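Local atomic coordinates of GTP-binding protein REM 1 (Homo sapiens, PDB entry 2NZJ), a protein that binds GDP with a magnesium ion and, as a Ras-family small GTPase related to Rad and Gem, probably acts in cell signalling. Residues 18-23 against 154-159; 54-59 against 158-163; 85-90 against 145-150; 113-118 against 164-169. One frame throughout, in Å; residues are numbered along the deposited sequence.

Contact 1: residues 18-23 against 154-159. With MG (magnesium ion), chain E; GDP (guanosine-5'-diphosphate), chain G.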
# COMPACT_ATOMS: atom_id res chain seq x y z
N THR A 18 9.59 0.10 -0.34
CA THR A 18 10.37 1.27 -0.69
C THR A 18 10.36 1.52 -2.21
O THR A 18 10.32 2.66 -2.65
CB THR A 18 11.80 1.20 -0.10
OG1 THR A 18 11.72 1.17 1.34
CG2 THR A 18 12.68 2.43 -0.53
N SER A 19 10.38 0.47 -3.01
CA SER A 19 10.35 0.62 -4.46
C SER A 19 9.03 1.27 -4.93
O SER A 19 9.05 2.22 -5.71
CB SER A 19 10.55 -0.72 -5.14
OG SER A 19 11.73 -1.34 -4.66
N LEU A 20 7.91 0.79 -4.40
CA LEU A 20 6.61 1.34 -4.71
C LEU A 20 6.54 2.82 -4.29
O LEU A 20 6.02 3.66 -5.02
CB LEU A 20 5.51 0.53 -4.02
CG LEU A 20 5.33 -0.94 -4.45
CD1 LEU A 20 4.35 -1.64 -3.56
CD2 LEU A 20 4.90 -1.09 -5.89
N ALA A 21 7.09 3.14 -3.13
CA ALA A 21 7.10 4.52 -2.64
C ALA A 21 7.94 5.44 -3.51
O ALA A 21 7.54 6.58 -3.75
CB ALA A 21 7.55 4.59 -1.17
N SER A 22 9.09 4.96 -3.99
CA SER A 22 9.96 5.78 -4.83
C SER A 22 9.33 6.08 -6.18
O SER A 22 9.51 7.17 -6.72
CB SER A 22 11.32 5.09 -5.08
OG SER A 22 11.94 4.72 -3.86
N LEU A 23 8.63 5.11 -6.75
CA LEU A 23 7.89 5.35 -7.98
C LEU A 23 6.78 6.36 -7.72
O LEU A 23 6.52 7.22 -8.55
CB LEU A 23 7.33 4.04 -8.54
CG LEU A 23 8.39 3.10 -9.16
CD1 LEU A 23 7.72 1.78 -9.60
CD2 LEU A 23 9.13 3.77 -10.34
N HIS A 154 4.27 -1.54 -13.44
CA HIS A 154 2.95 -2.01 -13.80
C HIS A 154 2.01 -1.90 -12.61
O HIS A 154 2.32 -2.40 -11.53
CB HIS A 154 3.05 -3.44 -14.29
CG HIS A 154 1.73 -4.09 -14.49
ND1 HIS A 154 1.33 -5.18 -13.75
CD2 HIS A 154 0.71 -3.81 -15.33
CE1 HIS A 154 0.12 -5.55 -14.14
NE2 HIS A 154 -0.28 -4.73 -15.09
N ASN A 155 0.89 -1.22 -12.81
CA ASN A 155 -0.17 -1.01 -11.82
C ASN A 155 0.23 -0.18 -10.62
O ASN A 155 -0.50 -0.15 -9.61
CB ASN A 155 -0.79 -2.35 -11.36
CG ASN A 155 -1.98 -2.77 -12.21
OD1 ASN A 155 -2.52 -1.99 -12.96
ND2 ASN A 155 -2.42 -4.02 -12.05
N VAL A 156 1.36 0.52 -10.71
CA VAL A 156 1.80 1.35 -9.59
C VAL A 156 1.03 2.64 -9.54
O VAL A 156 0.47 2.97 -8.50
CB VAL A 156 3.31 1.62 -9.64
CG1 VAL A 156 3.72 2.53 -8.49
CG2 VAL A 156 4.06 0.27 -9.54
N ALA A 157 0.98 3.36 -10.66
CA ALA A 157 0.12 4.53 -10.75
C ALA A 157 -1.33 4.13 -10.39
O ALA A 157 -1.99 4.81 -9.61
CB ALA A 157 0.19 5.16 -12.11
N GLU A 158 -1.78 3.01 -10.92
CA GLU A 158 -3.14 2.56 -10.67
C GLU A 158 -3.38 2.24 -9.16
O GLU A 158 -4.48 2.45 -8.64
CB GLU A 158 -3.48 1.38 -11.59
CG GLU A 158 -3.46 1.72 -13.14
CD GLU A 158 -2.03 1.91 -13.81
OE1 GLU A 158 -0.96 1.85 -13.15
OE2 GLU A 158 -1.99 2.15 -15.04
N LEU A 159 -2.35 1.77 -8.46
CA LEU A 159 -2.48 1.54 -7.01
C LEU A 159 -2.77 2.84 -6.28
O LEU A 159 -3.77 2.94 -5.54
CB LEU A 159 -1.22 0.89 -6.41
CG LEU A 159 -1.04 0.97 -4.90
CD1 LEU A 159 -2.10 0.14 -4.23
CD2 LEU A 159 0.35 0.55 -4.46
MG MG E . 12.37 -0.61 2.38
PB GDP G . 11.09 -3.23 1.02
O1B GDP G . 9.71 -3.81 1.17
O2B GDP G . 11.13 -1.74 1.07
O3B GDP G . 11.91 -3.82 2.16
O3A GDP G . 11.58 -3.80 -0.38
PA GDP G . 12.50 -2.93 -1.34
O1A GDP G . 13.67 -2.41 -0.56
O2A GDP G . 11.75 -1.83 -2.02
O5' GDP G . 12.88 -4.02 -2.45
C5' GDP G . 13.46 -5.28 -2.10
C4' GDP G . 14.10 -5.88 -3.36
O4' GDP G . 13.08 -6.41 -4.25
C3' GDP G . 14.90 -4.83 -4.16
O3' GDP G . 16.16 -5.35 -4.64
C2' GDP G . 14.00 -4.53 -5.35
O2' GDP G . 14.72 -4.21 -6.54
C1' GDP G . 13.17 -5.79 -5.53
N9 GDP G . 11.80 -5.48 -6.00
C8 GDP G . 10.92 -4.58 -5.50
N7 GDP G . 9.74 -4.60 -6.18
C5 GDP G . 9.89 -5.52 -7.13
C6 GDP G . 9.05 -6.04 -8.22
O6 GDP G . 7.91 -5.56 -8.36
N1 GDP G . 9.57 -7.01 -9.00
C2 GDP G . 10.82 -7.49 -8.83
N2 GDP G . 11.32 -8.47 -9.63
N3 GDP G . 11.64 -7.04 -7.86
C4 GDP G . 11.23 -6.09 -7.01
O HOH W 1 13.85 -0.81 1.36
O HOH W 2 13.30 0.70 3.64
O HOH W 3 10.75 -0.14 3.52
O HOH W 4 12.57 -1.88 3.74
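Leu20 and Leu23 both carry CG opposite their own carbonyl carbon, chi1 -64° and -72°, which brings Leu20 CD2 and Leu23 CD1 to Val156 CG2. Val156 holds CG1 opposite its backbone N (178°), and this puts CG1 against Leu23 CB and CG2 against both leucine ends. Val156 CG2 sits 4.0 Å from Leu20 CD2 and equally far from Leu23 CD1. Val156 CG1 lies 3.9 Å from Leu23 CB. The side chains of Leu23 and Val156 cross at about a right angle. No hydrogen bond passes between 18-23 and 154-159.

Thr18 ends the P-loop (Walker A) expected in a Ras-family GTPase, which leads into helix 17-25. Gly14, Gly16 and Lys17 also give their N to GDP. Thr18 N donates to GDP O2B at 2.8 Å. Ser19 gives both its N and its OG to GDP O2A, the OG at 2.7 Å. Thr18 OG1 binds the magnesium ion at 2.2 Å and is also hydrogen-bonded to Asp58 OD2. GDP O2B and four waters complete six ligands round the metal.

The helix thus divides its chemistry. Its first turn meets phosphate and metal, where the helix end probably favours negative charge, and its leucines pack on the apolar Val156.

Contact 2: residues 54-59 against 158-163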
# COMPACT_ATOMS: atom_id res chain seq x y z
N LEU A 54 -1.20 12.90 -1.45
CA LEU A 54 -0.96 11.80 -0.55
C LEU A 54 0.43 11.97 0.03
O LEU A 54 1.36 12.35 -0.68
CB LEU A 54 -1.07 10.47 -1.26
CG LEU A 54 -2.40 10.14 -1.93
CD1 LEU A 54 -2.25 8.83 -2.71
CD2 LEU A 54 -3.54 10.05 -0.92
N VAL A 55 0.54 11.71 1.32
CA VAL A 55 1.82 11.55 1.97
C VAL A 55 1.96 10.06 2.26
O VAL A 55 1.19 9.50 3.06
CB VAL A 55 1.91 12.40 3.25
CG1 VAL A 55 3.24 12.17 3.97
CG2 VAL A 55 1.71 13.91 2.92
N VAL A 56 2.92 9.41 1.60
CA VAL A 56 3.10 7.97 1.69
C VAL A 56 4.23 7.71 2.68
O VAL A 56 5.36 8.18 2.49
CB VAL A 56 3.39 7.34 0.29
CG1 VAL A 56 3.82 5.89 0.41
CG2 VAL A 56 2.14 7.43 -0.61
N VAL A 57 3.91 6.97 3.74
CA VAL A 57 4.85 6.66 4.83
C VAL A 57 5.43 5.23 4.64
O VAL A 57 4.67 4.27 4.41
CB VAL A 57 4.17 6.77 6.22
CG1 VAL A 57 5.13 6.42 7.33
CG2 VAL A 57 3.64 8.18 6.46
N ASP A 58 6.75 5.12 4.73
CA ASP A 58 7.48 3.88 4.48
C ASP A 58 8.46 3.59 5.61
O ASP A 58 9.65 3.43 5.38
CB ASP A 58 8.22 3.97 3.15
CG ASP A 58 9.07 2.75 2.87
OD1 ASP A 58 8.63 1.64 3.26
OD2 ASP A 58 10.17 2.91 2.27
N THR A 59 7.95 3.49 6.83
CA THR A 59 8.80 3.36 8.01
C THR A 59 8.57 2.07 8.79
O THR A 59 9.14 1.88 9.85
CB THR A 59 8.57 4.56 8.99
OG1 THR A 59 7.21 4.56 9.46
CG2 THR A 59 8.89 5.90 8.31
N GLU A 158 -1.78 3.01 -10.92
CA GLU A 158 -3.14 2.56 -10.67
C GLU A 158 -3.38 2.24 -9.16
O GLU A 158 -4.48 2.45 -8.64
CB GLU A 158 -3.48 1.38 -11.59
CG GLU A 158 -3.46 1.72 -13.14
CD GLU A 158 -2.03 1.91 -13.81
OE1 GLU A 158 -0.96 1.85 -13.15
OE2 GLU A 158 -1.99 2.15 -15.04
N LEU A 159 -2.35 1.77 -8.46
CA LEU A 159 -2.48 1.54 -7.01
C LEU A 159 -2.77 2.84 -6.28
O LEU A 159 -3.77 2.94 -5.54
CB LEU A 159 -1.22 0.89 -6.41
CG LEU A 159 -1.04 0.97 -4.90
CD1 LEU A 159 -2.10 0.14 -4.23
CD2 LEU A 159 0.35 0.55 -4.46
N PHE A 160 -1.92 3.84 -6.49
CA PHE A 160 -2.08 5.09 -5.76
C PHE A 160 -3.30 5.89 -6.20
O PHE A 160 -3.96 6.48 -5.38
CB PHE A 160 -0.80 5.90 -5.79
CG PHE A 160 0.32 5.21 -5.07
CD1 PHE A 160 0.41 5.28 -3.68
CD2 PHE A 160 1.23 4.43 -5.77
CE1 PHE A 160 1.44 4.62 -3.00
CE2 PHE A 160 2.25 3.77 -5.12
CZ PHE A 160 2.37 3.87 -3.72
N GLU A 161 -3.62 5.88 -7.49
CA GLU A 161 -4.87 6.52 -7.98
C GLU A 161 -6.11 5.85 -7.40
O GLU A 161 -7.09 6.49 -7.09
CB GLU A 161 -4.91 6.49 -9.52
CG GLU A 161 -3.80 7.36 -10.09
CD GLU A 161 -3.83 7.57 -11.59
OE1 GLU A 161 -4.49 6.81 -12.35
OE2 GLU A 161 -3.14 8.52 -12.01
N GLY A 162 -6.03 4.54 -7.21
CA GLY A 162 -7.09 3.77 -6.57
C GLY A 162 -7.26 4.13 -5.11
O GLY A 162 -8.39 4.27 -4.63
N VAL A 163 -6.15 4.29 -4.40
CA VAL A 163 -6.20 4.75 -3.02
C VAL A 163 -6.94 6.10 -2.92
O VAL A 163 -7.83 6.26 -2.07
CB VAL A 163 -4.78 4.92 -2.43
CG1 VAL A 163 -4.83 5.58 -1.09
CG2 VAL A 163 -4.08 3.58 -2.33
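Val56 and Phe160 present their side chains to each other at about a right angle. One methyl of Val56, CG2, does the touching. It lies 3.8 Å from Phe160 CE1 and 4.1 Å from Phe160 CD1, so it meets the CD1-CE1 part of the ring obliquely. Phe160 has CG opposite its carbonyl carbon (chi1 -65°), and the ring reaches from the helix toward strand 50-57. Leu159 CD2 lies 3.8 Å above the plane of the Phe160 ring, over one face and displaced toward the rim.

Leu54 meets the helix nearer its backbone. Its CD1 is 3.9 Å from Phe160 O and 4.5 Å from Phe160 CB. The same methyl, Leu54 CD1, reaches Val163 CG1, also at 4.5 Å, so one branch of Leu54 bridges two residues a helical turn apart. All four residues are buried, and no hydrogen bond joins 54-59 to 158-163.

The axes of strand 54-57 and helix 158-163 pass 11.0 Å apart, with their directions 120° from each other. Leu54 packs on Tyr5 and Val7 of strand 4-10, and Phe160 on Leu45 of strand 40-47. Helix 156-171 lies on the sheet beside helix 17-25. Phe24 of helix 17-25 fills between the two helices and strand 50-57, meeting the Phe160 ring and touching Leu54 and Val56.

Contact 3: residues 85-90 against 145-150. With GDP (guanosine-5'-diphosphate), chain G.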
# COMPACT_ATOMS: atom_id res chain seq x y z
N TYR A 85 2.62 -7.62 -0.12
CA TYR A 85 3.38 -8.89 -0.06
C TYR A 85 3.98 -9.16 -1.45
O TYR A 85 3.64 -8.49 -2.43
CB TYR A 85 2.52 -10.06 0.47
CG TYR A 85 1.43 -10.47 -0.47
CD1 TYR A 85 0.22 -9.82 -0.47
CD2 TYR A 85 1.63 -11.47 -1.40
CE1 TYR A 85 -0.78 -10.15 -1.35
CE2 TYR A 85 0.62 -11.80 -2.34
CZ TYR A 85 -0.58 -11.12 -2.29
OH TYR A 85 -1.61 -11.46 -3.15
N SER A 86 4.90 -10.12 -1.52
CA SER A 86 5.44 -10.59 -2.79
C SER A 86 4.78 -11.88 -3.22
O SER A 86 4.77 -12.85 -2.47
CB SER A 86 6.93 -10.83 -2.69
OG SER A 86 7.42 -11.37 -3.91
N ILE A 87 4.27 -11.92 -4.44
CA ILE A 87 3.65 -13.13 -5.00
C ILE A 87 4.60 -14.32 -5.09
O ILE A 87 4.14 -15.44 -5.25
CB ILE A 87 3.08 -12.88 -6.41
CG1 ILE A 87 4.21 -12.49 -7.38
CG2 ILE A 87 1.96 -11.85 -6.35
CD1 ILE A 87 4.08 -13.07 -8.76
N ALA A 88 5.92 -14.06 -4.99
CA ALA A 88 6.95 -15.10 -4.99
C ALA A 88 7.40 -15.59 -3.60
O ALA A 88 8.32 -16.40 -3.50
CB ALA A 88 8.17 -14.58 -5.76
N ASP A 89 6.76 -15.11 -2.53
CA ASP A 89 7.18 -15.44 -1.17
C ASP A 89 5.97 -15.66 -0.29
O ASP A 89 5.39 -14.73 0.26
CB ASP A 89 8.07 -14.33 -0.67
CG ASP A 89 8.47 -14.51 0.74
OD1 ASP A 89 8.09 -15.53 1.36
OD2 ASP A 89 9.18 -13.61 1.25
N ARG A 90 5.58 -16.93 -0.17
CA ARG A 90 4.47 -17.37 0.67
C ARG A 90 4.48 -16.73 2.08
O ARG A 90 3.46 -16.25 2.55
CB ARG A 90 4.52 -18.89 0.80
CG ARG A 90 3.30 -19.52 1.46
CD ARG A 90 2.35 -19.95 0.40
NE ARG A 90 0.96 -19.90 0.83
CZ ARG A 90 -0.07 -20.00 -0.01
NH1 ARG A 90 0.14 -20.15 -1.33
NH2 ARG A 90 -1.32 -19.96 0.48
N PHE A 145 -7.96 -5.09 -3.80
CA PHE A 145 -6.83 -5.94 -4.21
C PHE A 145 -6.26 -5.58 -5.58
O PHE A 145 -6.99 -5.40 -6.54
CB PHE A 145 -7.27 -7.41 -4.25
CG PHE A 145 -6.22 -8.36 -4.78
CD1 PHE A 145 -5.11 -8.70 -4.01
CD2 PHE A 145 -6.33 -8.91 -6.05
CE1 PHE A 145 -4.15 -9.56 -4.48
CE2 PHE A 145 -5.38 -9.77 -6.53
CZ PHE A 145 -4.28 -10.11 -5.74
N ILE A 146 -4.94 -5.54 -5.68
CA ILE A 146 -4.30 -5.34 -6.96
C ILE A 146 -2.93 -6.01 -6.93
O ILE A 146 -2.34 -6.19 -5.87
CB ILE A 146 -4.17 -3.85 -7.23
CG1 ILE A 146 -3.81 -3.60 -8.70
CG2 ILE A 146 -3.16 -3.20 -6.24
CD1 ILE A 146 -4.09 -2.19 -9.16
N GLU A 147 -2.46 -6.42 -8.10
CA GLU A 147 -1.09 -6.91 -8.28
C GLU A 147 -0.29 -5.88 -9.07
O GLU A 147 -0.76 -5.33 -10.09
CB GLU A 147 -1.10 -8.23 -9.01
CG GLU A 147 -1.75 -9.30 -8.17
CD GLU A 147 -1.59 -10.70 -8.72
OE1 GLU A 147 -1.63 -10.89 -9.96
OE2 GLU A 147 -1.44 -11.60 -7.90
N THR A 148 0.93 -5.63 -8.59
CA THR A 148 1.80 -4.66 -9.20
C THR A 148 3.16 -5.26 -9.49
O THR A 148 3.47 -6.38 -9.04
CB THR A 148 1.97 -3.45 -8.28
OG1 THR A 148 2.70 -3.83 -7.10
CG2 THR A 148 0.61 -2.88 -7.90
N SER A 149 3.96 -4.51 -10.24
CA SER A 149 5.39 -4.73 -10.35
C SER A 149 6.08 -3.37 -10.38
O SER A 149 5.82 -2.56 -11.26
CB SER A 149 5.75 -5.55 -11.59
OG SER A 149 7.15 -5.56 -11.83
N ALA A 150 6.97 -3.13 -9.42
CA ALA A 150 7.75 -1.90 -9.40
C ALA A 150 8.83 -1.89 -10.48
O ALA A 150 9.21 -0.83 -10.98
CB ALA A 150 8.36 -1.69 -8.03
PB GDP G . 11.09 -3.23 1.02
O1B GDP G . 9.71 -3.81 1.17
O2B GDP G . 11.13 -1.74 1.07
O3B GDP G . 11.91 -3.82 2.16
O3A GDP G . 11.58 -3.80 -0.38
PA GDP G . 12.50 -2.93 -1.34
O1A GDP G . 13.67 -2.41 -0.56
O2A GDP G . 11.75 -1.83 -2.02
O5' GDP G . 12.88 -4.02 -2.45
C5' GDP G . 13.46 -5.28 -2.10
C4' GDP G . 14.10 -5.88 -3.36
O4' GDP G . 13.08 -6.41 -4.25
C3' GDP G . 14.90 -4.83 -4.16
O3' GDP G . 16.16 -5.35 -4.64
C2' GDP G . 14.00 -4.53 -5.35
O2' GDP G . 14.72 -4.21 -6.54
C1' GDP G . 13.17 -5.79 -5.53
N9 GDP G . 11.80 -5.48 -6.00
C8 GDP G . 10.92 -4.58 -5.50
N7 GDP G . 9.74 -4.60 -6.18
C5 GDP G . 9.89 -5.52 -7.13
C6 GDP G . 9.05 -6.04 -8.22
O6 GDP G . 7.91 -5.56 -8.36
N1 GDP G . 9.57 -7.01 -9.00
C2 GDP G . 10.82 -7.49 -8.83
N2 GDP G . 11.32 -8.47 -9.63
N3 GDP G . 11.64 -7.04 -7.86
C4 GDP G . 11.23 -6.09 -7.01
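Tyr85 and Phe145 meet through a hydroxyl and a ring edge. Tyr85 OH lies 3.4 Å from Phe145 CE1 and 4.0 Å from Phe145 CZ, in the plane of the Phe145 ring. Phe145 CE1 in turn lies at the edge of the Tyr85 ring, near its plane. Neither CB points straight at the other segment. The rotamers bring the ring ends together: Tyr85 has CG between its backbone N and carbonyl carbon, chi1 68°, and Phe145 has CG opposite its backbone N, chi1 175°. The two side chains cross at about a right angle. Phe93 meets the Tyr85 ring, and Ala138 of helix 131-141 touches Phe145.

The second meeting is between Ile87 and Glu147. Ile87 CG1 takes the tight place flanked by N and C (chi1 62°), which puts CG2 opposite the carbonyl carbon and facing the carboxylate. Ile87 CG2 approaches Glu147 OE2 at 3.7 Å. Glu147 runs extended beyond CG, and its OE2 is held by a salt bridge to Arg127.

Beyond strand 80-86 the chain turns back. Asp89 N bonds to Ser86 O at 3.0 Å in a type I turn, and Ser86 OG accepts from Ala88 N, an ST turn.

Past strand 144-147, Ala150 N donates to GDP O6 at 2.8 Å. Ser149 OG bonds to Asp122, which itself holds the nucleotide. This Ser-Ala loop corresponds to the guanine-recognition G5 loop of Ras-like GTPases.

Contact 4: residues 113-118 against 164-169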
# COMPACT_ATOMS: atom_id res chain seq x y z
N PRO A 113 -9.84 2.75 4.26
CA PRO A 113 -9.48 1.92 3.10
C PRO A 113 -8.22 1.13 3.37
O PRO A 113 -7.26 1.69 3.89
CB PRO A 113 -9.21 2.94 1.98
CG PRO A 113 -9.84 4.20 2.43
CD PRO A 113 -9.90 4.19 3.94
N ILE A 114 -8.24 -0.16 3.03
CA ILE A 114 -7.09 -1.04 3.09
C ILE A 114 -6.92 -1.68 1.71
O ILE A 114 -7.86 -2.24 1.17
CB ILE A 114 -7.29 -2.12 4.19
CG1 ILE A 114 -7.70 -1.47 5.51
CG2 ILE A 114 -6.03 -2.93 4.42
CD1 ILE A 114 -7.61 -2.41 6.71
N ILE A 115 -5.73 -1.55 1.13
CA ILE A 115 -5.42 -2.18 -0.15
C ILE A 115 -4.43 -3.30 0.11
O ILE A 115 -3.38 -3.06 0.69
CB ILE A 115 -4.77 -1.19 -1.18
CG1 ILE A 115 -5.44 0.20 -1.14
CG2 ILE A 115 -4.82 -1.78 -2.60
CD1 ILE A 115 -6.80 0.23 -1.74
N LEU A 116 -4.77 -4.50 -0.32
CA LEU A 116 -3.84 -5.64 -0.30
C LEU A 116 -3.11 -5.65 -1.66
O LEU A 116 -3.75 -5.68 -2.72
CB LEU A 116 -4.60 -6.96 -0.04
CG LEU A 116 -3.76 -8.22 0.20
CD1 LEU A 116 -2.90 -8.01 1.43
CD2 LEU A 116 -4.60 -9.53 0.32
N VAL A 117 -1.79 -5.57 -1.63
CA VAL A 117 -1.02 -5.49 -2.86
C VAL A 117 -0.11 -6.68 -3.02
O VAL A 117 0.72 -6.96 -2.14
CB VAL A 117 -0.12 -4.22 -2.91
CG1 VAL A 117 0.79 -4.25 -4.13
CG2 VAL A 117 -0.95 -2.99 -2.94
N GLY A 118 -0.27 -7.37 -4.15
CA GLY A 118 0.64 -8.45 -4.53
C GLY A 118 1.70 -7.92 -5.47
O GLY A 118 1.46 -7.79 -6.66
N VAL A 164 -6.58 7.06 -3.78
CA VAL A 164 -7.28 8.36 -3.80
C VAL A 164 -8.78 8.14 -3.94
O VAL A 164 -9.57 8.68 -3.16
CB VAL A 164 -6.85 9.27 -4.96
CG1 VAL A 164 -7.71 10.51 -4.98
CG2 VAL A 164 -5.36 9.63 -4.89
N ARG A 165 -9.19 7.35 -4.93
CA ARG A 165 -10.63 7.13 -5.18
C ARG A 165 -11.34 6.54 -3.98
O ARG A 165 -12.42 6.98 -3.64
CB ARG A 165 -10.88 6.21 -6.40
CG ARG A 165 -10.62 6.90 -7.72
CD ARG A 165 -11.04 6.05 -8.86
NE ARG A 165 -10.74 6.74 -10.11
CZ ARG A 165 -9.64 6.54 -10.85
NH1 ARG A 165 -8.72 5.64 -10.52
NH2 ARG A 165 -9.48 7.26 -11.96
N GLN A 166 -10.73 5.55 -3.34
CA GLN A 166 -11.32 4.93 -2.16
C GLN A 166 -11.45 5.92 -1.00
O GLN A 166 -12.45 5.91 -0.26
CB GLN A 166 -10.46 3.76 -1.71
CG GLN A 166 -10.40 2.64 -2.70
CD GLN A 166 -11.76 2.08 -3.00
OE1 GLN A 166 -12.55 1.86 -2.09
NE2 GLN A 166 -12.06 1.87 -4.29
N LEU A 167 -10.44 6.77 -0.83
CA LEU A 167 -10.49 7.81 0.19
C LEU A 167 -11.64 8.81 -0.06
O LEU A 167 -12.26 9.29 0.87
CB LEU A 167 -9.15 8.56 0.28
CG LEU A 167 -7.99 7.79 0.93
CD1 LEU A 167 -6.67 8.54 0.78
CD2 LEU A 167 -8.28 7.49 2.40
N ARG A 168 -11.89 9.12 -1.33
CA ARG A 168 -12.96 10.04 -1.71
C ARG A 168 -14.35 9.45 -1.49
O ARG A 168 -15.31 10.19 -1.29
CB ARG A 168 -12.83 10.46 -3.17
CG ARG A 168 -11.68 11.39 -3.45
CD ARG A 168 -11.51 11.60 -4.95
NE ARG A 168 -10.41 12.51 -5.24
CZ ARG A 168 -10.01 12.85 -6.46
NH1 ARG A 168 -10.62 12.36 -7.52
NH2 ARG A 168 -9.00 13.70 -6.61
N LEU A 169 -14.45 8.13 -1.52
CA LEU A 169 -15.72 7.48 -1.20
C LEU A 169 -16.04 7.57 0.30
O LEU A 169 -17.21 7.57 0.69
CB LEU A 169 -15.73 6.02 -1.68
CG LEU A 169 -15.78 5.88 -3.21
CD1 LEU A 169 -15.43 4.47 -3.63
CD2 LEU A 169 -17.15 6.29 -3.76
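Arg168 N donates to Val164 O at 3.0 Å, one of the bonds of the helical turn whose Gln166 and Leu167 meet Pro113. Pro113 presents its ring to this turn. Its CG touches Leu167 CD2 at 3.6 Å, and its CD lies 4.0 Å from the same methyl. The proline ring and the leucine side chain cross at about a right angle. Pro113 CB sits 4.0 Å from Gln166 CB. So the apolar root of the glutamine packs here.

Ile115 adds a looser touch, with its CD1 at 4.4 Å from Gln166 CG. The Gln166 chain bends at chi2 (-59°), and CB and CG are the parts that touch Pro113 and Ile115.

In the Ras-like fold this is the C-terminal helix lying over the central sheet. Pro113 leads into strand 114-119, which runs between strands 80-86 and 144-147. Val163 and Leu159 of the same helix continue the packing on Ile115.

Its arginines tie the helix to the hairpin of strands 40-47 and 50-57 at the sheet's edge. Arg168 donates to Val47 O, Glu50 O and Thr52 OG1, while Val164 CG1 lies 3.3 Å above the plane of the Arg168 guanidinium group. Arg165 NE forms a salt bridge with Asp48.

How the contacts relate
Contacts 1, 2 and 4 follow helix 156-171 from its start toward its end. The centres of contacts 1 and 2 are about 8 Å apart. Those of contacts 2 and 4 are about 9 Å apart, and those of contacts 1 and 4 about 14 Å. The helix meets first helix 17-25, then strand 50-57, then the entry to strand 114-119. Leu159 and Val163 join contacts 2 and 4 through Ile115. Contact 3 stands farther off and joins strands 80-86 and 144-147 across strand 114-119. Along the chain it is nested within the loops closed by contacts 1 and 2, and it crosses contact 4. Contacts 1 and 3 both reach GDP, so the nucleotide site is built from distant parts of one domain.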